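Protein-L-isoaspartate(D-aspartate) O-methyltransferase (Sulfolobus tokodaii, PDB 1VBF) probably methylates L-isoaspartyl residues in damaged proteins, using S-adenosyl-L-methionine as methyl donor, and so takes part in their repair or degradation. Local coordinates at residues I11-L16 with M62-D67; L58-L63 with G82-L87; K70-L75 with Y135-V140. All blocks are in the same frame, centred on the assembly; numbering follows the deposited sequence.

Interaction 1. Residues I11-L16 with M62-D67; sequences IKTQEL and MLDELD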
loop_
_atom_site.group_PDB
_atom_site.type_symbol
_atom_site.label_atom_id
_atom_site.label_comp_id
_atom_site.label_asym_id
_atom_site.label_seq_id
_atom_site.Cartn_x
_atom_site.Cartn_y
_atom_site.Cartn_z
ATOM N N ILE B 11 -14.988 -15.463 34.147
ATOM C CA ILE B 11 -16.005 -14.498 34.562
ATOM C C ILE B 11 -15.876 -13.989 36.007
ATOM O O ILE B 11 -15.943 -14.750 36.967
ATOM C CB ILE B 11 -17.430 -15.061 34.321
ATOM C CG1 ILE B 11 -17.578 -15.385 32.834
ATOM C CG2 ILE B 11 -18.519 -14.071 34.848
ATOM C CD1 ILE B 11 -18.858 -16.047 32.499
ATOM N N LYS B 12 -15.694 -12.675 36.122
ATOM C CA LYS B 12 -15.523 -11.985 37.391
ATOM C C LYS B 12 -16.832 -11.584 38.070
ATOM O O LYS B 12 -16.861 -11.319 39.265
ATOM C CB LYS B 12 -14.671 -10.734 37.173
ATOM C CG LYS B 12 -13.242 -10.821 37.663
ATOM C CD LYS B 12 -12.418 -11.780 36.850
ATOM C CE LYS B 12 -11.094 -12.061 37.539
ATOM N NZ LYS B 12 -10.235 -12.968 36.724
ATOM N N THR B 13 -17.918 -11.510 37.312
ATOM C CA THR B 13 -19.201 -11.133 37.893
ATOM C C THR B 13 -20.015 -12.396 38.141
ATOM O O THR B 13 -20.485 -13.043 37.212
ATOM C CB THR B 13 -19.956 -10.182 36.948
ATOM O OG1 THR B 13 -19.232 -8.956 36.850
ATOM C CG2 THR B 13 -21.360 -9.901 37.453
ATOM N N GLN B 14 -20.161 -12.748 39.409
ATOM C CA GLN B 14 -20.886 -13.952 39.788
ATOM C C GLN B 14 -22.226 -14.126 39.096
ATOM O O GLN B 14 -22.556 -15.225 38.667
ATOM C CB GLN B 14 -21.084 -14.005 41.316
ATOM C CG GLN B 14 -21.527 -15.374 41.826
ATOM C CD GLN B 14 -20.747 -16.515 41.169
ATOM O OE1 GLN B 14 -19.550 -16.388 40.895
ATOM N NE2 GLN B 14 -21.422 -17.638 40.919
ATOM N N GLU B 15 -23.000 -13.049 38.991
ATOM C CA GLU B 15 -24.316 -13.104 38.355
ATOM C C GLU B 15 -24.210 -13.497 36.877
ATOM O O GLU B 15 -25.017 -14.278 36.370
ATOM C CB GLU B 15 -25.018 -11.760 38.503
ATOM C CG GLU B 15 -25.057 -11.224 39.935
ATOM C CD GLU B 15 -23.766 -10.489 40.362
ATOM O OE1 GLU B 15 -22.677 -11.117 40.434
ATOM O OE2 GLU B 15 -23.849 -9.267 40.633
ATOM N N LEU B 16 -23.199 -12.963 36.198
ATOM C CA LEU B 16 -22.959 -13.271 34.795
ATOM C C LEU B 16 -22.555 -14.737 34.675
ATOM O O LEU B 16 -22.939 -15.436 33.748
ATOM C CB LEU B 16 -21.825 -12.391 34.250
ATOM C CG LEU B 16 -21.827 -12.021 32.755
ATOM C CD1 LEU B 16 -20.392 -12.038 32.287
ATOM C CD2 LEU B 16 -22.674 -12.982 31.908
HETATM N N MSE B 62 -17.011 -8.480 27.329
HETATM C CA MSE B 62 -17.675 -7.189 27.347
HETATM C C MSE B 62 -18.745 -7.100 28.428
HETATM O O MSE B 62 -18.782 -6.132 29.200
HETATM C CB MSE B 62 -18.264 -6.909 25.978
HETATM C CG MSE B 62 -17.196 -6.893 24.902
HETATM SE SE MSE B 62 -17.798 -6.257 23.177
HETATM C CE MSE B 62 -17.678 -7.927 22.229
ATOM N N LEU B 63 -19.611 -8.111 28.496
ATOM C CA LEU B 63 -20.650 -8.114 29.520
ATOM C C LEU B 63 -20.019 -8.169 30.905
ATOM O O LEU B 63 -20.480 -7.494 31.823
ATOM C CB LEU B 63 -21.594 -9.298 29.340
ATOM C CG LEU B 63 -22.397 -9.343 28.030
ATOM C CD1 LEU B 63 -23.445 -10.438 28.131
ATOM C CD2 LEU B 63 -23.052 -7.985 27.747
ATOM N N ASP B 64 -18.955 -8.952 31.058
ATOM C CA ASP B 64 -18.296 -9.054 32.354
ATOM C C ASP B 64 -17.753 -7.687 32.762
ATOM O O ASP B 64 -17.807 -7.298 33.932
ATOM C CB ASP B 64 -17.180 -10.102 32.297
ATOM C CG ASP B 64 -16.764 -10.609 33.687
ATOM O OD1 ASP B 64 -17.573 -10.501 34.648
ATOM O OD2 ASP B 64 -15.631 -11.142 33.813
ATOM N N GLU B 65 -17.262 -6.936 31.789
ATOM C CA GLU B 65 -16.714 -5.612 32.051
ATOM C C GLU B 65 -17.796 -4.557 32.270
ATOM O O GLU B 65 -17.494 -3.459 32.750
ATOM C CB GLU B 65 -15.833 -5.187 30.881
ATOM C CG GLU B 65 -14.474 -5.866 30.823
ATOM C CD GLU B 65 -13.527 -5.346 31.892
ATOM O OE1 GLU B 65 -13.360 -4.116 32.004
ATOM O OE2 GLU B 65 -12.943 -6.166 32.626
ATOM N N LEU B 66 -19.040 -4.894 31.909
ATOM C CA LEU B 66 -20.186 -3.986 32.027
ATOM C C LEU B 66 -20.650 -3.799 33.464
ATOM O O LEU B 66 -21.418 -2.868 33.767
ATOM C CB LEU B 66 -21.360 -4.511 31.199
ATOM C CG LEU B 66 -22.076 -3.620 30.164
ATOM C CD1 LEU B 66 -23.410 -4.263 29.864
ATOM C CD2 LEU B 66 -22.297 -2.194 30.649
ATOM N N ASP B 67 -20.198 -4.698 34.342
ATOM C CA ASP B 67 -20.545 -4.655 35.757
ATOM C C ASP B 67 -22.064 -4.700 35.908
ATOM O O ASP B 67 -22.707 -3.749 36.338
ATOM C CB ASP B 67 -19.938 -3.396 36.398
ATOM C CG ASP B 67 -20.201 -3.298 37.913
ATOM O OD1 ASP B 67 -20.050 -4.316 38.640
ATOM O OD2 ASP B 67 -20.543 -2.183 38.384
HETATM O O HOH W 1 -21.100 -7.470 34.489
#
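Asp64, on helix 56-65, reaches over to the bend that leads into helix 14-22. Its CG lies anti to the backbone N (chi1 -161°), which carries the carboxylate to Lys12 and Thr13. Two backbone N-H groups each donate a bond to one carboxylate oxygen. Lys12 N donates to Asp64 OD2 at 2.8 Å, and this bond is straight (179°). Thr13 N donates to Asp64 OD1 at 2.9 Å, with a more bent N-H direction (132°). Both oxygens use their syn lone pairs. The two N-H groups therefore hold the carboxylate at its outer end and fix its rotation. They would also be expected to favour its ionised form. Ile11 crosses Asp64 obliquely, its CG2 in van der Waals approach to Asp64 OD1 at 3.7 Å.

A water adds a second polar link. It donates to Leu63 O at 2.7 Å and has a weak bond to Thr13 OG1.

The apolar pair is Leu16 CD1 with Leu63 CB, at 4.2 Å. Leu16 CD1 also packs on the Asp64 backbone and lies 3.8 Å from Asp64 CB. An alanine in place of Asp64 would remove both acceptors and would probably loosen the bend before helix 14-22.

The arrangement is an aspartate on one helix that binds two successive backbone N-H groups just before another. It joins the N-terminal helical part of this methyltransferase to the helix preceding the first strand of its Rossmann-like core.

Interaction 2. Residues L58-L63 with G82-L87; sequences LGIFML and GYYTAL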
loop_
_atom_site.group_PDB
_atom_site.type_symbol
_atom_site.label_atom_id
_atom_site.label_comp_id
_atom_site.label_asym_id
_atom_site.label_seq_id
_atom_site.Cartn_x
_atom_site.Cartn_y
_atom_site.Cartn_z
ATOM N N LEU B 58 -15.369 -12.652 23.122
ATOM C CA LEU B 58 -15.423 -11.207 23.187
ATOM C C LEU B 58 -16.661 -10.750 23.958
ATOM O O LEU B 58 -16.546 -9.950 24.908
ATOM C CB LEU B 58 -15.445 -10.628 21.783
ATOM C CG LEU B 58 -14.463 -9.497 21.520
ATOM C CD1 LEU B 58 -14.927 -8.777 20.319
ATOM C CD2 LEU B 58 -14.412 -8.520 22.661
ATOM N N GLY B 59 -17.835 -11.250 23.536
ATOM C CA GLY B 59 -19.102 -10.909 24.184
ATOM C C GLY B 59 -19.157 -11.082 25.706
ATOM O O GLY B 59 -19.609 -10.197 26.451
ATOM N N ILE B 60 -18.691 -12.227 26.180
ATOM C CA ILE B 60 -18.697 -12.495 27.613
ATOM C C ILE B 60 -17.758 -11.536 28.336
ATOM O O ILE B 60 -18.040 -11.091 29.464
ATOM C CB ILE B 60 -18.289 -13.958 27.894
ATOM C CG1 ILE B 60 -19.240 -14.898 27.151
ATOM C CG2 ILE B 60 -18.342 -14.242 29.382
ATOM C CD1 ILE B 60 -20.718 -14.564 27.411
ATOM N N PHE B 61 -16.640 -11.227 27.681
ATOM C CA PHE B 61 -15.676 -10.299 28.250
ATOM C C PHE B 61 -16.326 -8.912 28.380
ATOM O O PHE B 61 -16.217 -8.251 29.411
ATOM C CB PHE B 61 -14.413 -10.214 27.367
ATOM C CG PHE B 61 -13.445 -9.158 27.812
ATOM C CD1 PHE B 61 -12.836 -9.236 29.068
ATOM C CD2 PHE B 61 -13.223 -8.030 27.030
ATOM C CE1 PHE B 61 -12.025 -8.195 29.543
ATOM C CE2 PHE B 61 -12.413 -6.982 27.492
ATOM C CZ PHE B 61 -11.816 -7.063 28.751
HETATM N N MSE B 62 -17.011 -8.480 27.329
HETATM C CA MSE B 62 -17.675 -7.189 27.347
HETATM C C MSE B 62 -18.745 -7.100 28.428
HETATM O O MSE B 62 -18.782 -6.132 29.200
HETATM C CB MSE B 62 -18.264 -6.909 25.978
HETATM C CG MSE B 62 -17.196 -6.893 24.902
HETATM SE SE MSE B 62 -17.798 -6.257 23.177
HETATM C CE MSE B 62 -17.678 -7.927 22.229
ATOM N N LEU B 63 -19.611 -8.111 28.496
ATOM C CA LEU B 63 -20.650 -8.114 29.520
ATOM C C LEU B 63 -20.019 -8.169 30.905
ATOM O O LEU B 63 -20.480 -7.494 31.823
ATOM C CB LEU B 63 -21.594 -9.298 29.340
ATOM C CG LEU B 63 -22.397 -9.343 28.030
ATOM C CD1 LEU B 63 -23.445 -10.438 28.131
ATOM C CD2 LEU B 63 -23.052 -7.985 27.747
ATOM N N GLY B 82 -30.307 -12.096 19.879
ATOM C CA GLY B 82 -30.868 -12.127 21.221
ATOM C C GLY B 82 -30.143 -12.833 22.345
ATOM O O GLY B 82 -30.547 -12.692 23.501
ATOM N N TYR B 83 -29.082 -13.582 22.036
ATOM C CA TYR B 83 -28.323 -14.294 23.068
ATOM C C TYR B 83 -27.709 -13.418 24.184
ATOM O O TYR B 83 -27.830 -13.734 25.382
ATOM C CB TYR B 83 -27.217 -15.118 22.432
ATOM C CG TYR B 83 -26.301 -15.722 23.456
ATOM C CD1 TYR B 83 -26.735 -16.758 24.277
ATOM C CD2 TYR B 83 -25.031 -15.213 23.663
ATOM C CE1 TYR B 83 -25.911 -17.289 25.307
ATOM C CE2 TYR B 83 -24.188 -15.725 24.695
ATOM C CZ TYR B 83 -24.634 -16.763 25.511
ATOM O OH TYR B 83 -23.812 -17.278 26.502
ATOM N N TYR B 84 -27.037 -12.334 23.816
ATOM C CA TYR B 84 -26.464 -11.502 24.863
ATOM C C TYR B 84 -27.591 -10.754 25.576
ATOM O O TYR B 84 -27.454 -10.353 26.743
ATOM C CB TYR B 84 -25.424 -10.511 24.301
ATOM C CG TYR B 84 -24.216 -11.180 23.688
ATOM C CD1 TYR B 84 -24.029 -11.184 22.317
ATOM C CD2 TYR B 84 -23.290 -11.865 24.480
ATOM C CE1 TYR B 84 -22.981 -11.843 21.740
ATOM C CE2 TYR B 84 -22.217 -12.538 23.904
ATOM C CZ TYR B 84 -22.074 -12.519 22.532
ATOM O OH TYR B 84 -21.019 -13.168 21.947
ATOM N N THR B 85 -28.709 -10.582 24.867
ATOM C CA THR B 85 -29.850 -9.895 25.433
ATOM C C THR B 85 -30.341 -10.794 26.565
ATOM O O THR B 85 -30.485 -10.338 27.698
ATOM C CB THR B 85 -30.960 -9.679 24.388
ATOM O OG1 THR B 85 -30.370 -9.334 23.132
ATOM C CG2 THR B 85 -31.886 -8.538 24.823
ATOM N N ALA B 86 -30.571 -12.073 26.267
ATOM C CA ALA B 86 -30.991 -13.030 27.296
ATOM C C ALA B 86 -30.087 -13.001 28.558
ATOM O O ALA B 86 -30.600 -12.877 29.669
ATOM C CB ALA B 86 -31.029 -14.443 26.720
ATOM N N LEU B 87 -28.763 -13.116 28.400
ATOM C CA LEU B 87 -27.844 -13.090 29.544
ATOM C C LEU B 87 -27.990 -11.844 30.415
ATOM O O LEU B 87 -27.836 -11.918 31.637
ATOM C CB LEU B 87 -26.390 -13.191 29.082
ATOM C CG LEU B 87 -25.927 -14.421 28.281
ATOM C CD1 LEU B 87 -24.450 -14.259 27.956
ATOM C CD2 LEU B 87 -26.163 -15.722 29.062
#
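Tyr84 bridges helix 58-63 and helix 83-87, and it buries more area in this contact than any other residue. From CA its CB already points toward helix 58-63. CG is anti to the carbonyl carbon (chi1 -64°), so the ring extends across to the other helix. CD2 comes first and meets Leu63 CD1 at 3.9 Å, with the methyl at the ring edge, near its plane. CE2 follows and lies 3.5 Å from Gly59 CA. The hydroxyl at the tip passes the same backbone, with Tyr84 OH 3.7 Å from Gly59 CA. Its hydrogen-bonding partner lies beyond both segments: it is Thr54 O. One ring face is covered from its own helix by Tyr83, whose CD2 sits over the ring centre. Trp141 also stacks with this ring.

Gly59 matters to the fit. A CB there would point straight at Tyr84 and run into CE2, so the missing side chain makes room for the ring.

Beside the ring, methyl groups make the rest of the contact. Ile60 CD1 meets Leu87 CD1 at 3.8 Å, and Leu63 CD1 meets the same Leu87 CD1 at 4.0 Å. Both side chains cross Leu87 at about a right angle. The axes of the two short helical segments approach to 11.3 Å at 34°, and these long side chains span the distance between them. Gly82, with positive phi, is the N-cap of the second helix.

The two helices flank strand 73-77 in sequence. Gly82 ends the glycine-rich turn after that strand. In Rossmann-like class I methyltransferases this strand-turn-helix unit lines the S-adenosylmethionine pocket, and it probably does so here.

Interaction 3. Residues K70-L75 with Y135-V140; sequences KGQKVL and YDRVVV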
loop_
_atom_site.group_PDB
_atom_site.type_symbol
_atom_site.label_atom_id
_atom_site.label_comp_id
_atom_site.label_asym_id
_atom_site.label_seq_id
_atom_site.Cartn_x
_atom_site.Cartn_y
_atom_site.Cartn_z
ATOM N N LYS B 70 -28.246 -6.863 39.975
ATOM C CA LYS B 70 -29.684 -6.738 40.250
ATOM C C LYS B 70 -30.215 -5.330 40.107
ATOM O O LYS B 70 -29.535 -4.364 40.426
ATOM C CB LYS B 70 -30.016 -7.155 41.686
ATOM C CG LYS B 70 -29.475 -8.486 42.179
ATOM C CD LYS B 70 -29.670 -8.600 43.702
ATOM C CE LYS B 70 -29.048 -9.880 44.272
ATOM N NZ LYS B 70 -29.167 -9.948 45.767
ATOM N N GLY B 71 -31.455 -5.237 39.655
ATOM C CA GLY B 71 -32.115 -3.956 39.537
ATOM C C GLY B 71 -31.575 -2.850 38.661
ATOM O O GLY B 71 -31.838 -1.688 38.937
ATOM N N GLN B 72 -30.821 -3.176 37.619
ATOM C CA GLN B 72 -30.339 -2.121 36.744
ATOM C C GLN B 72 -31.236 -2.062 35.500
ATOM O O GLN B 72 -31.992 -2.998 35.206
ATOM C CB GLN B 72 -28.898 -2.376 36.291
ATOM C CG GLN B 72 -27.878 -2.499 37.391
ATOM C CD GLN B 72 -26.466 -2.736 36.859
ATOM O OE1 GLN B 72 -26.210 -3.704 36.132
ATOM N NE2 GLN B 72 -25.550 -1.858 37.228
ATOM N N LYS B 73 -31.160 -0.948 34.784
ATOM C CA LYS B 73 -31.902 -0.796 33.548
ATOM C C LYS B 73 -30.771 -0.722 32.544
ATOM O O LYS B 73 -29.900 0.148 32.644
ATOM C CB LYS B 73 -32.696 0.504 33.540
ATOM C CG LYS B 73 -33.831 0.518 32.534
ATOM C CD LYS B 73 -34.656 1.763 32.740
ATOM C CE LYS B 73 -35.989 1.700 32.026
ATOM N NZ LYS B 73 -36.826 2.834 32.503
ATOM N N VAL B 74 -30.778 -1.634 31.582
ATOM C CA VAL B 74 -29.714 -1.695 30.591
ATOM C C VAL B 74 -30.175 -1.450 29.170
ATOM O O VAL B 74 -31.139 -2.061 28.714
ATOM C CB VAL B 74 -29.027 -3.086 30.639
ATOM C CG1 VAL B 74 -27.990 -3.221 29.523
ATOM C CG2 VAL B 74 -28.422 -3.300 32.022
ATOM N N LEU B 75 -29.483 -0.557 28.472
ATOM C CA LEU B 75 -29.797 -0.278 27.076
ATOM C C LEU B 75 -28.777 -1.052 26.235
ATOM O O LEU B 75 -27.572 -0.935 26.475
ATOM C CB LEU B 75 -29.676 1.221 26.783
ATOM C CG LEU B 75 -29.753 1.578 25.293
ATOM C CD1 LEU B 75 -31.167 1.382 24.798
ATOM C CD2 LEU B 75 -29.312 3.011 25.062
ATOM N N TYR B 135 -30.505 5.076 31.953
ATOM C CA TYR B 135 -29.991 3.708 31.905
ATOM C C TYR B 135 -28.796 3.592 32.833
ATOM O O TYR B 135 -28.100 4.576 33.101
ATOM C CB TYR B 135 -29.551 3.302 30.497
ATOM C CG TYR B 135 -30.664 3.254 29.492
ATOM C CD1 TYR B 135 -30.828 4.267 28.555
ATOM C CD2 TYR B 135 -31.601 2.235 29.521
ATOM C CE1 TYR B 135 -31.900 4.261 27.677
ATOM C CE2 TYR B 135 -32.681 2.225 28.647
ATOM C CZ TYR B 135 -32.822 3.234 27.725
ATOM O OH TYR B 135 -33.861 3.165 26.834
ATOM N N ASP B 136 -28.566 2.386 33.337
ATOM C CA ASP B 136 -27.434 2.140 34.220
ATOM C C ASP B 136 -26.233 1.727 33.389
ATOM O O ASP B 136 -25.104 2.087 33.694
ATOM C CB ASP B 136 -27.765 1.023 35.219
ATOM C CG ASP B 136 -28.754 1.471 36.288
ATOM O OD1 ASP B 136 -28.298 2.099 37.278
ATOM O OD2 ASP B 136 -29.978 1.205 36.120
ATOM N N ARG B 137 -26.499 0.994 32.317
ATOM C CA ARG B 137 -25.456 0.483 31.458
ATOM C C ARG B 137 -25.911 0.510 30.007
ATOM O O ARG B 137 -27.116 0.502 29.720
ATOM C CB ARG B 137 -25.162 -0.977 31.831
ATOM C CG ARG B 137 -24.904 -1.256 33.299
ATOM C CD ARG B 137 -23.502 -0.887 33.693
ATOM N NE ARG B 137 -23.479 -0.078 34.901
ATOM C CZ ARG B 137 -22.861 -0.440 36.011
ATOM N NH1 ARG B 137 -22.231 -1.597 36.028
ATOM N NH2 ARG B 137 -22.861 0.350 37.079
ATOM N N VAL B 138 -24.932 0.511 29.101
ATOM C CA VAL B 138 -25.181 0.468 27.672
ATOM C C VAL B 138 -24.087 -0.358 26.989
ATOM O O VAL B 138 -22.902 -0.185 27.272
ATOM C CB VAL B 138 -25.173 1.858 27.046
ATOM C CG1 VAL B 138 -25.366 1.718 25.559
ATOM C CG2 VAL B 138 -26.249 2.721 27.655
ATOM N N VAL B 139 -24.481 -1.268 26.105
ATOM C CA VAL B 139 -23.527 -2.090 25.367
ATOM C C VAL B 139 -23.837 -1.891 23.904
ATOM O O VAL B 139 -25.002 -1.923 23.520
ATOM C CB VAL B 139 -23.734 -3.576 25.586
ATOM C CG1 VAL B 139 -22.411 -4.325 25.395
ATOM C CG2 VAL B 139 -24.351 -3.805 26.909
ATOM N N VAL B 140 -22.818 -1.712 23.071
ATOM C CA VAL B 140 -23.066 -1.536 21.640
ATOM C C VAL B 140 -22.323 -2.667 20.963
ATOM O O VAL B 140 -21.204 -2.921 21.327
ATOM C CB VAL B 140 -22.549 -0.154 21.175
ATOM C CG1 VAL B 140 -23.115 0.192 19.793
ATOM C CG2 VAL B 140 -22.944 0.898 22.203
#
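Tyr135 CG is anti to the carbonyl carbon (chi1 -64°), which brings the ring over Leu75 CB. Leu75 CG is anti to the backbone N (chi1 170°), which sends CG and the methyls on along the ring. Leu75 CB sits 3.4 Å from the centroid of the Tyr135 ring, almost on the ring normal, as a CH-pi contact over one face. Leu75 CD1 ends near the hydroxyl. Arg137 is bent at chi2 and chi3, which folds its guanidinium back toward Gln72. Gln72 NE2 lies over one face of that group, 3.3 Å from Arg137 CZ, with the two planes 71° apart. Arg137 NE also donates to Asp136 O at 3.0 Å, from above the carbonyl plane.

The backbones pair as parallel strands. Leu75 N donates to Arg137 O at 2.9 Å, and Val139 N donates to Leu75 O at 3.1 Å. Val74 and Arg137 share one face of the sheet, while Leu75 and Val138 share the other. At the corner of the chain, at Asp136, the side chain takes part too. Asp136 N donates to Lys73 O at 2.7 Å, nearly along the C=O axis. Lys73 N returns a bond to Asp136 OD2 at 2.8 Å, on the anti lone pair.

Outside partners fix the polar ends: Asp136 OD2 also forms a salt bridge with Lys156, Tyr135 OH bonds Tyr129 O, Gln72 OE1 accepts from His69 N, and Arg137 NH1 hydrogen-bonds Leu66 O and forms a salt bridge with Asp67 OD2. Strand 73-77 lies between strands 94-99 and 135-140 in the mixed sheet, and strand 159-165 follows beyond 135-140. Helix 149-154 packs on the face of Leu75 and Val138.

Overall arrangement
From the N terminus, interaction 1 closes the first loop by bringing the start of helix 14-22 onto helix 56-65. Interaction 2 opens on that same helix, sharing Met62 and Leu63, and closes, after strand 73-77 in the chain, onto helix 83-91. Interaction 3 starts inside that second loop and ends far beyond it, so interactions 2 and 3 cross. Interactions 1 and 3 follow in series. The first two touch where Ile11 CD1 packs on Ile60 CG2. The first and third touch where Leu66 CD1 packs on Val139 CG2. Together they tie the start of helix 14-22, helices 56-65 and 83-91, and the centre of the mixed sheet together.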